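Local coordinates for mandelate racemase/muconate lactonizing enzyme family protein (Azoarcus sp., PDB 2QDE) that belongs to the mandelate racemase/muconate lactonizing enzyme group of the enolase superfamily and binds a barium ion in its barrel domain, at residues K279-L284 / A310-A315; V45-A50 / L365-N370; T207-L212 / A233-K238; G129-R134 / W318-P323. All coordinates share one frame; numbering follows the deposited sequence.

Contact 1 of 4, residues K279-L284 / A310-A315; sequences KAQRWL and AHLLAA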
# COMPACT_ATOMS: atom_id res chain seq x y z
N LYS A 279 -29.56 2.79 -12.76
CA LYS A 279 -28.41 2.15 -12.14
C LYS A 279 -27.30 1.95 -13.17
O LYS A 279 -26.11 2.07 -12.85
CB LYS A 279 -28.82 0.79 -11.53
CG LYS A 279 -29.68 0.89 -10.28
CD LYS A 279 -28.89 1.37 -9.06
CE LYS A 279 -27.98 0.26 -8.49
NZ LYS A 279 -26.61 0.78 -8.10
N ALA A 280 -27.69 1.66 -14.41
CA ALA A 280 -26.72 1.47 -15.48
C ALA A 280 -25.98 2.78 -15.77
O ALA A 280 -24.78 2.77 -16.02
CB ALA A 280 -27.42 0.98 -16.75
N GLN A 281 -26.68 3.91 -15.74
CA GLN A 281 -26.04 5.20 -15.99
C GLN A 281 -24.97 5.47 -14.93
O GLN A 281 -23.90 5.99 -15.23
CB GLN A 281 -27.07 6.33 -15.99
CG GLN A 281 -28.08 6.25 -17.13
CD GLN A 281 -29.06 7.41 -17.11
OE1 GLN A 281 -29.00 8.31 -17.96
NE2 GLN A 281 -29.95 7.40 -16.13
N ARG A 282 -25.27 5.11 -13.68
CA ARG A 282 -24.32 5.31 -12.59
C ARG A 282 -23.12 4.39 -12.83
O ARG A 282 -21.97 4.79 -12.69
CB ARG A 282 -24.99 5.00 -11.25
CG ARG A 282 -26.16 5.93 -10.92
CD ARG A 282 -26.85 5.56 -9.62
NE ARG A 282 -27.94 6.47 -9.30
CZ ARG A 282 -28.87 6.24 -8.37
NH1 ARG A 282 -28.84 5.12 -7.66
NH2 ARG A 282 -29.83 7.13 -8.17
N TRP A 283 -23.42 3.15 -13.20
CA TRP A 283 -22.42 2.12 -13.49
C TRP A 283 -21.46 2.64 -14.57
O TRP A 283 -20.24 2.51 -14.46
CB TRP A 283 -23.16 0.88 -14.00
CG TRP A 283 -22.40 -0.43 -14.01
CD1 TRP A 283 -22.57 -1.46 -13.13
CD2 TRP A 283 -21.49 -0.89 -15.01
NE1 TRP A 283 -21.83 -2.54 -13.53
CE2 TRP A 283 -21.15 -2.22 -14.68
CE3 TRP A 283 -20.92 -0.31 -16.15
CZ2 TRP A 283 -20.28 -3.00 -15.46
CZ3 TRP A 283 -20.05 -1.08 -16.93
CH2 TRP A 283 -19.74 -2.41 -16.58
N LEU A 284 -22.04 3.24 -15.61
CA LEU A 284 -21.27 3.77 -16.73
C LEU A 284 -20.48 5.02 -16.35
O LEU A 284 -19.56 5.43 -17.06
CB LEU A 284 -22.21 4.05 -17.92
CG LEU A 284 -22.74 2.77 -18.59
CD1 LEU A 284 -23.74 3.11 -19.69
CD2 LEU A 284 -21.57 1.97 -19.17
N ALA A 310 -31.14 -0.87 -25.99
CA ALA A 310 -31.03 -0.17 -27.26
C ALA A 310 -31.06 1.34 -27.03
O ALA A 310 -30.26 2.08 -27.61
CB ALA A 310 -32.15 -0.58 -28.20
N HIS A 311 -31.98 1.79 -26.19
CA HIS A 311 -32.10 3.22 -25.89
C HIS A 311 -30.85 3.74 -25.15
O HIS A 311 -30.32 4.81 -25.47
CB HIS A 311 -33.35 3.47 -25.05
CG HIS A 311 -34.62 3.41 -25.84
ND1 HIS A 311 -35.05 4.45 -26.63
CD2 HIS A 311 -35.54 2.43 -25.97
CE1 HIS A 311 -36.18 4.12 -27.23
NE2 HIS A 311 -36.51 2.89 -26.84
N LEU A 312 -30.39 2.97 -24.17
CA LEU A 312 -29.21 3.32 -23.40
C LEU A 312 -27.93 3.34 -24.24
O LEU A 312 -27.11 4.25 -24.11
CB LEU A 312 -29.03 2.34 -22.23
CG LEU A 312 -27.81 2.58 -21.35
CD1 LEU A 312 -28.04 3.82 -20.51
CD2 LEU A 312 -27.55 1.36 -20.46
N LEU A 313 -27.76 2.34 -25.10
CA LEU A 313 -26.56 2.26 -25.94
C LEU A 313 -26.47 3.38 -26.97
O LEU A 313 -25.37 3.73 -27.42
CB LEU A 313 -26.48 0.91 -26.66
CG LEU A 313 -26.43 -0.35 -25.79
CD1 LEU A 313 -26.24 -1.57 -26.66
CD2 LEU A 313 -25.30 -0.24 -24.78
N ALA A 314 -27.61 3.94 -27.35
CA ALA A 314 -27.62 5.02 -28.32
C ALA A 314 -27.51 6.39 -27.65
O ALA A 314 -27.09 7.36 -28.28
CB ALA A 314 -28.88 4.96 -29.17
N ALA A 315 -27.89 6.46 -26.38
CA ALA A 315 -27.87 7.73 -25.66
C ALA A 315 -26.63 8.00 -24.80
O ALA A 315 -26.08 9.11 -24.84
CB ALA A 315 -29.12 7.86 -24.79
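Leu312 reaches from the helix segment 310-315 to three residues of segment 279-284, and its two methyl groups share the work. The apolar touches belong to CD2. This methyl lies 3.7 Å from CB of Ala280, the nearest pair across the contact, and 4.3 Å from CD1 of Leu284 one helical turn further on. CG of Leu312 stands opposite the backbone N (chi1 179°), which projects the fork of the side chain outward, toward helix segment 279-284. A branched leucine suits this place because the axes of the two short segments come no nearer than 11.6 Å, while the short side chain of Ala280 leaves its CB as the surface that the methyl meets.

These segments lie on successive outer helices of a (beta/alpha) barrel of the enolase superfamily, 277-290 and 303-315, joined through strand 294-296. The axes of segments 279-284 and 310-315 differ in direction by 34°, as befits helices that run the same way round a barrel. Leu284 also packs on Val294 of that strand.

The aliphatic part of Gln281 adds a looser touch: its CG passes slantwise by Leu312 and lies 4.2 Å from CD1 of Leu312.

Hydrogen bonds do not cross between the segments; several polar side chains bond outside them. Trp283 NE1 binds Ala249 O, His311 NE2 binds Leu365 O, and Arg282 forms a salt bridge with Glu87.

Contact 2 of 4, residues V45-A50 / L365-N370; sequences VGIADA and LGIELN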
# COMPACT_ATOMS: atom_id res chain seq x y z
N VAL A 45 -49.88 2.50 -19.94
CA VAL A 45 -49.31 1.34 -19.28
C VAL A 45 -47.82 1.20 -19.63
O VAL A 45 -47.44 1.28 -20.80
CB VAL A 45 -50.03 0.05 -19.71
CG1 VAL A 45 -49.46 -1.14 -18.95
CG2 VAL A 45 -51.53 0.19 -19.46
N GLY A 46 -46.99 1.02 -18.61
CA GLY A 46 -45.57 0.85 -18.85
C GLY A 46 -45.26 -0.64 -18.92
O GLY A 46 -45.65 -1.38 -18.02
N ILE A 47 -44.57 -1.08 -19.97
CA ILE A 47 -44.25 -2.50 -20.12
C ILE A 47 -42.75 -2.79 -20.09
O ILE A 47 -41.94 -1.92 -20.40
CB ILE A 47 -44.82 -3.07 -21.44
CG1 ILE A 47 -44.19 -2.35 -22.63
CG2 ILE A 47 -46.32 -2.91 -21.46
CD1 ILE A 47 -44.62 -2.90 -23.98
N ALA A 48 -42.40 -4.02 -19.73
CA ALA A 48 -40.99 -4.43 -19.68
C ALA A 48 -40.87 -5.95 -19.73
O ALA A 48 -41.80 -6.67 -19.36
CB ALA A 48 -40.34 -3.91 -18.40
N ASP A 49 -39.71 -6.42 -20.20
CA ASP A 49 -39.41 -7.84 -20.34
C ASP A 49 -38.10 -8.09 -19.59
O ASP A 49 -37.05 -7.58 -19.99
CB ASP A 49 -39.21 -8.18 -21.82
CG ASP A 49 -39.06 -9.68 -22.08
OD1 ASP A 49 -38.85 -10.46 -21.12
OD2 ASP A 49 -39.16 -10.08 -23.26
N ALA A 50 -38.15 -8.87 -18.51
CA ALA A 50 -36.96 -9.17 -17.72
C ALA A 50 -35.93 -9.94 -18.55
O ALA A 50 -34.72 -9.85 -18.31
CB ALA A 50 -37.33 -9.98 -16.48
N LEU A 365 -40.40 2.95 -24.56
CA LEU A 365 -39.46 1.98 -25.13
C LEU A 365 -39.75 1.75 -26.61
O LEU A 365 -39.00 1.06 -27.30
CB LEU A 365 -39.52 0.66 -24.36
CG LEU A 365 -38.97 0.70 -22.93
CD1 LEU A 365 -39.34 -0.57 -22.19
CD2 LEU A 365 -37.44 0.87 -22.97
N GLY A 366 -40.86 2.31 -27.08
CA GLY A 366 -41.25 2.18 -28.47
C GLY A 366 -41.64 0.78 -28.93
O GLY A 366 -41.40 0.43 -30.09
N ILE A 367 -42.24 0.00 -28.04
CA ILE A 367 -42.65 -1.36 -28.36
C ILE A 367 -44.16 -1.58 -28.23
O ILE A 367 -44.80 -1.08 -27.29
CB ILE A 367 -41.94 -2.38 -27.43
CG1 ILE A 367 -40.42 -2.30 -27.62
CG2 ILE A 367 -42.45 -3.80 -27.71
CD1 ILE A 367 -39.94 -2.71 -29.00
N GLU A 368 -44.72 -2.33 -29.17
CA GLU A 368 -46.14 -2.68 -29.20
C GLU A 368 -46.23 -4.19 -29.01
O GLU A 368 -45.73 -4.95 -29.84
CB GLU A 368 -46.75 -2.32 -30.56
CG GLU A 368 -46.51 -0.91 -31.01
CD GLU A 368 -47.55 0.05 -30.50
OE1 GLU A 368 -47.93 -0.06 -29.31
OE2 GLU A 368 -48.00 0.91 -31.29
N LEU A 369 -46.85 -4.62 -27.92
CA LEU A 369 -46.96 -6.05 -27.65
C LEU A 369 -48.02 -6.79 -28.44
O LEU A 369 -49.13 -6.28 -28.66
CB LEU A 369 -47.22 -6.29 -26.15
CG LEU A 369 -46.06 -6.22 -25.16
CD1 LEU A 369 -46.57 -6.59 -23.77
CD2 LEU A 369 -44.95 -7.18 -25.57
N ASN A 370 -47.68 -7.99 -28.87
CA ASN A 370 -48.63 -8.84 -29.57
C ASN A 370 -49.31 -9.53 -28.39
O ASN A 370 -48.82 -10.55 -27.90
CB ASN A 370 -47.88 -9.86 -30.44
CG ASN A 370 -48.82 -10.81 -31.15
OD1 ASN A 370 -49.92 -11.10 -30.66
ND2 ASN A 370 -48.40 -11.31 -32.31
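Ile47 and Leu369 meet tip to tip, with CD1 of Ile47 3.8 Å from CG of Leu369. The same methyl lies 3.8 Å from the carbonyl O of Ile367 and 4.4 Å from CB of Ile367, so one methyl end touches both Ile367 and Leu369. Ile47 holds CG1 between its backbone N and carbonyl carbon (chi1 62°), and from there the extended CD1 points at the loop. Leu365 meets the strand's backbone instead, its CD1 pressing against the carbonyl O of Ile47 at 3.4 Å.

The outer side is looser and more polar: Glu368 is exposed, and Asn370 uses OD1 to cap the helix that follows, at Leu373 N. Between Leu365 and Ile367, Gly366 turns the chain with a positive phi, which glycine accepts easily.

Strand 45-49 is an edge strand of the N-terminal domain's antiparallel sheet, whereas the loop belongs to the barrel domain, so the contact joins the two domains characteristic of this superfamily. Asp113 ties both partners, taking Ile47 N on OD2 and Leu365 N on OD1. Across the segments themselves the contact is purely van der Waals, and it buries Ile47 O without a polar partner, probably at some energetic cost that the hydrocarbon packing repays.

Contact 3 of 4, residues T207-L212 / A233-K238; sequences TTIRAL and ARLRGK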
# COMPACT_ATOMS: atom_id res chain seq x y z
N THR A 207 -2.81 -21.64 -17.48
CA THR A 207 -2.47 -22.62 -18.50
C THR A 207 -3.22 -22.47 -19.82
O THR A 207 -2.62 -22.47 -20.89
CB THR A 207 -2.71 -24.05 -17.99
OG1 THR A 207 -1.95 -24.27 -16.80
CG2 THR A 207 -2.28 -25.07 -19.05
N THR A 208 -4.54 -22.33 -19.74
CA THR A 208 -5.34 -22.21 -20.94
C THR A 208 -5.08 -20.92 -21.68
O THR A 208 -4.91 -20.93 -22.90
CB THR A 208 -6.83 -22.32 -20.61
OG1 THR A 208 -7.06 -23.54 -19.90
CG2 THR A 208 -7.67 -22.33 -21.88
N ILE A 209 -5.04 -19.80 -20.96
CA ILE A 209 -4.80 -18.52 -21.61
C ILE A 209 -3.46 -18.54 -22.32
O ILE A 209 -3.34 -18.07 -23.45
CB ILE A 209 -4.85 -17.36 -20.60
CG1 ILE A 209 -6.26 -17.28 -20.00
CG2 ILE A 209 -4.50 -16.05 -21.28
CD1 ILE A 209 -6.42 -16.25 -18.93
N ARG A 210 -2.44 -19.09 -21.67
CA ARG A 210 -1.12 -19.16 -22.30
C ARG A 210 -1.17 -20.08 -23.51
O ARG A 210 -0.52 -19.82 -24.53
CB ARG A 210 -0.08 -19.65 -21.29
CG ARG A 210 0.26 -18.58 -20.24
CD ARG A 210 1.36 -19.01 -19.29
NE ARG A 210 1.85 -17.86 -18.53
CZ ARG A 210 2.80 -17.92 -17.60
NH1 ARG A 210 3.36 -19.08 -17.30
NH2 ARG A 210 3.17 -16.82 -16.96
N ALA A 211 -1.98 -21.14 -23.42
CA ALA A 211 -2.12 -22.08 -24.52
C ALA A 211 -2.83 -21.42 -25.70
O ALA A 211 -2.72 -21.87 -26.84
CB ALA A 211 -2.89 -23.31 -24.06
N LEU A 212 -3.57 -20.35 -25.43
CA LEU A 212 -4.32 -19.66 -26.47
C LEU A 212 -3.65 -18.40 -27.01
O LEU A 212 -4.13 -17.82 -27.99
CB LEU A 212 -5.71 -19.29 -25.95
CG LEU A 212 -6.64 -20.44 -25.55
CD1 LEU A 212 -7.96 -19.88 -25.03
CD2 LEU A 212 -6.88 -21.35 -26.75
N ALA A 233 -6.42 -9.88 -10.90
CA ALA A 233 -5.26 -9.00 -10.95
C ALA A 233 -4.01 -9.86 -11.11
O ALA A 233 -3.18 -9.60 -11.98
CB ALA A 233 -5.17 -8.17 -9.67
N ARG A 234 -3.89 -10.90 -10.29
CA ARG A 234 -2.73 -11.79 -10.35
C ARG A 234 -2.57 -12.44 -11.74
O ARG A 234 -1.45 -12.71 -12.18
CB ARG A 234 -2.84 -12.88 -9.29
CG ARG A 234 -1.54 -13.66 -9.08
CD ARG A 234 -1.76 -14.95 -8.32
NE ARG A 234 -2.52 -14.74 -7.09
CZ ARG A 234 -3.72 -15.24 -6.86
NH1 ARG A 234 -4.32 -15.99 -7.78
NH2 ARG A 234 -4.34 -15.00 -5.71
N LEU A 235 -3.69 -12.68 -12.42
CA LEU A 235 -3.68 -13.28 -13.74
C LEU A 235 -3.14 -12.28 -14.74
O LEU A 235 -2.32 -12.62 -15.60
CB LEU A 235 -5.09 -13.70 -14.16
CG LEU A 235 -5.23 -14.51 -15.45
CD1 LEU A 235 -4.44 -15.81 -15.33
CD2 LEU A 235 -6.70 -14.82 -15.71
N ARG A 236 -3.60 -11.04 -14.64
CA ARG A 236 -3.16 -9.98 -15.53
C ARG A 236 -1.64 -9.81 -15.45
O ARG A 236 -1.02 -9.29 -16.37
CB ARG A 236 -3.85 -8.66 -15.19
CG ARG A 236 -5.36 -8.67 -15.41
CD ARG A 236 -6.00 -7.28 -15.30
NE ARG A 236 -5.39 -6.35 -16.24
CZ ARG A 236 -4.42 -5.50 -15.93
NH1 ARG A 236 -3.96 -5.45 -14.69
NH2 ARG A 236 -3.88 -4.74 -16.87
N GLY A 237 -1.06 -10.26 -14.34
CA GLY A 237 0.38 -10.14 -14.16
C GLY A 237 1.15 -11.32 -14.73
O GLY A 237 2.39 -11.31 -14.73
N LYS A 238 0.44 -12.34 -15.20
CA LYS A 238 1.10 -13.52 -15.76
C LYS A 238 0.77 -13.76 -17.23
O LYS A 238 1.39 -14.61 -17.87
CB LYS A 238 0.72 -14.78 -14.96
CG LYS A 238 1.00 -14.73 -13.46
CD LYS A 238 2.43 -14.29 -13.12
CE LYS A 238 3.48 -15.26 -13.62
NZ LYS A 238 4.84 -14.86 -13.12
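The carbonyl O of Lys238 is gripped twice by the guanidinium of Arg210. NH2 of Arg210 gives the stronger bond, 3.0 Å to Lys238 O with an N-H...O angle of 160°, while NE of Arg210 adds a weak one to Lys238 O at 3.3 Å. The oxygen sits at the edge of the guanidinium, only 5° out of its plane, and NH2 approaches in the carbonyl plane on a lone pair. Together these bonds, one of them weak, help to fix the rotation of the flat group.

The contact pairs neighbouring helices, 202-212 and 229-236, on the outside of the enolase-type barrel. Arginine suits the site because its chain, extended from CG to NE, spans from its helix to the backbone of Lys238, just beyond helix 229-236, and still has a donor left over: NH1 binds Ala240 O of a neighbouring subunit, another copy of the protein. Lys238 likewise sends NZ to Val239 O of that subunit, so the polar part of the contact is itself part of a subunit interface. NH2 of Arg210 and NZ of Lys238 are 4.6 Å apart; the carbonyl oxygens that each cation engages probably ease the repulsion between them.

Beneath this polar layer Ile209 and Leu235 reach toward each other, and both side chains also rest on Ile243 of strand 243-245. Such branched aliphatic groups suit the buried layer between helices and barrel wall. CD1 of Ile209 comes to 3.5 Å from CD2 of Leu235 and 4.1 Å from CD1 of Leu235. Beside the guanidinium, the lysine chain bends at chi2 and chi3, placing Lys238 CE 3.7 Å from Arg210 NH2.

Contact 4 of 4, residues G129-R134 / W318-P323; sequences GKTIER and WIAQFP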
# COMPACT_ATOMS: atom_id res chain seq x y z
N GLY A 129 -30.55 11.92 -24.69
CA GLY A 129 -30.67 12.20 -26.11
C GLY A 129 -29.97 11.17 -26.98
O GLY A 129 -29.11 10.44 -26.51
N LYS A 130 -30.35 11.11 -28.26
CA LYS A 130 -29.75 10.15 -29.18
C LYS A 130 -28.33 10.59 -29.59
O LYS A 130 -28.16 11.37 -30.52
CB LYS A 130 -30.62 9.99 -30.43
CG LYS A 130 -30.18 8.83 -31.32
CD LYS A 130 -30.89 8.79 -32.66
CE LYS A 130 -32.37 8.49 -32.52
NZ LYS A 130 -33.02 8.33 -33.85
N THR A 131 -27.33 10.06 -28.88
CA THR A 131 -25.94 10.39 -29.16
C THR A 131 -25.44 9.80 -30.47
O THR A 131 -24.68 10.46 -31.20
CB THR A 131 -25.05 9.93 -27.99
OG1 THR A 131 -25.35 10.74 -26.84
CG2 THR A 131 -23.57 10.08 -28.33
N ILE A 132 -25.83 8.57 -30.78
CA ILE A 132 -25.47 7.95 -32.05
C ILE A 132 -26.77 7.40 -32.63
O ILE A 132 -27.67 7.01 -31.89
CB ILE A 132 -24.42 6.82 -31.88
CG1 ILE A 132 -24.92 5.76 -30.90
CG2 ILE A 132 -23.10 7.42 -31.42
CD1 ILE A 132 -24.00 4.57 -30.79
N GLU A 133 -26.88 7.38 -33.96
CA GLU A 133 -28.11 6.91 -34.59
C GLU A 133 -28.25 5.40 -34.69
O GLU A 133 -29.37 4.88 -34.70
CB GLU A 133 -28.24 7.55 -35.98
CG GLU A 133 -28.27 9.07 -35.90
CD GLU A 133 -28.14 9.73 -37.24
OE1 GLU A 133 -27.33 9.26 -38.08
OE2 GLU A 133 -28.84 10.75 -37.46
N ARG A 134 -27.13 4.69 -34.75
CA ARG A 134 -27.16 3.24 -34.82
C ARG A 134 -26.02 2.68 -34.00
O ARG A 134 -25.00 3.35 -33.80
CB ARG A 134 -27.09 2.77 -36.27
CG ARG A 134 -25.82 3.13 -37.00
CD ARG A 134 -25.91 2.64 -38.42
NE ARG A 134 -24.66 2.83 -39.15
CZ ARG A 134 -24.46 2.43 -40.40
NH1 ARG A 134 -25.43 1.81 -41.07
NH2 ARG A 134 -23.29 2.63 -40.98
N TRP A 318 -20.62 7.63 -23.00
CA TRP A 318 -19.50 6.73 -22.78
C TRP A 318 -19.61 5.42 -23.52
O TRP A 318 -18.67 5.00 -24.19
CB TRP A 318 -19.33 6.44 -21.29
CG TRP A 318 -18.08 5.64 -21.06
CD1 TRP A 318 -17.99 4.30 -20.83
CD2 TRP A 318 -16.74 6.13 -21.17
NE1 TRP A 318 -16.67 3.92 -20.78
CE2 TRP A 318 -15.88 5.02 -20.99
CE3 TRP A 318 -16.19 7.39 -21.40
CZ2 TRP A 318 -14.48 5.14 -21.03
CZ3 TRP A 318 -14.79 7.52 -21.44
CH2 TRP A 318 -13.96 6.39 -21.26
N ILE A 319 -20.75 4.75 -23.41
CA ILE A 319 -20.89 3.46 -24.06
C ILE A 319 -21.08 3.56 -25.58
O ILE A 319 -20.85 2.58 -26.29
CB ILE A 319 -22.04 2.64 -23.42
CG1 ILE A 319 -21.81 1.15 -23.69
CG2 ILE A 319 -23.38 3.10 -23.96
CD1 ILE A 319 -22.64 0.24 -22.82
N ALA A 320 -21.45 4.74 -26.06
CA ALA A 320 -21.65 4.96 -27.49
C ALA A 320 -20.33 4.87 -28.27
O ALA A 320 -20.32 5.00 -29.50
CB ALA A 320 -22.31 6.32 -27.74
N GLN A 321 -19.23 4.64 -27.56
CA GLN A 321 -17.91 4.55 -28.19
C GLN A 321 -17.49 3.14 -28.60
O GLN A 321 -16.56 2.98 -29.38
CB GLN A 321 -16.83 5.05 -27.23
CG GLN A 321 -16.94 6.48 -26.77
CD GLN A 321 -15.92 6.79 -25.69
OE1 GLN A 321 -16.02 6.29 -24.56
NE2 GLN A 321 -14.92 7.58 -26.03
N PHE A 322 -18.18 2.13 -28.08
CA PHE A 322 -17.79 0.75 -28.34
C PHE A 322 -18.84 -0.15 -28.99
O PHE A 322 -20.03 0.09 -28.85
CB PHE A 322 -17.37 0.13 -27.01
CG PHE A 322 -16.61 1.07 -26.12
CD1 PHE A 322 -15.29 1.42 -26.41
CD2 PHE A 322 -17.24 1.66 -25.01
CE1 PHE A 322 -14.60 2.33 -25.60
CE2 PHE A 322 -16.57 2.57 -24.20
CZ PHE A 322 -15.24 2.91 -24.50
N PRO A 323 -18.39 -1.20 -29.71
CA PRO A 323 -19.34 -2.11 -30.34
C PRO A 323 -20.07 -2.84 -29.22
O PRO A 323 -19.50 -3.11 -28.17
CB PRO A 323 -18.45 -3.01 -31.19
CG PRO A 323 -17.13 -3.00 -30.45
CD PRO A 323 -17.00 -1.54 -30.07
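Ile132 and Ala320 bring the two backbones closest, with their CA atoms 6.7 Å apart. Neither segment is a regular helix or strand throughout: 129-134 is an irregular connection in which Ile132 is extended, while 318-323 contains a short 3-10 turn at 319-321. The turn is closed by a backbone bond from Phe322 N to Ile319 O, 3.2 Å long. The turn presents CB of Ala320 to the other segment.

That single methyl meets a small apolar wall. CD1 and CG2 of Ile132, one on each branch of the isoleucine, both lie 3.9 Å from CB of Ala320, and Thr131 CG2 is 4.0 Å from CB of Ala320. Ile132 turns CG1 into the position between its backbone N and carbonyl carbon (chi1 56°), which brings both branches to bear on the alanine.

The first segment leads from helix 123-126 into strand 135-140, the first strand of the barrel sheet; the second carries the chain on from helix 303-315. The contact therefore ties the entry to the barrel to a connection near its end. Alanine suits the close approach, whereas beta-branched residues supply breadth from near the backbone.

Threonine serves two purposes at its place: its methyl packs on Ala320 while OG1 binds Ala315 O, at the end of helix 303-315. Thr131 also packs on Lys88 of a second subunit.

How the contacts relate
Contacts 1 and 2 are buried, contact 3 is partly buried, and contact 4 lies at the surface. Helix 303-315 links three of them: it supplies one side of contact 1, touches the loop of contact 2, and at its last turn meets contact 4, where Ala314 O probably accepts a hydrogen bond from Ile132 N. Contacts 1 and 3 both pair successive barrel helices, yet the former is apolar, whereas the latter, at a subunit interface, adds an arginine-to-carbonyl grip. Contact 2 joins the two domains. Contact 3 stands apart, its centre about 43 Å from that of contact 2 and on the opposite side of the chain's centre.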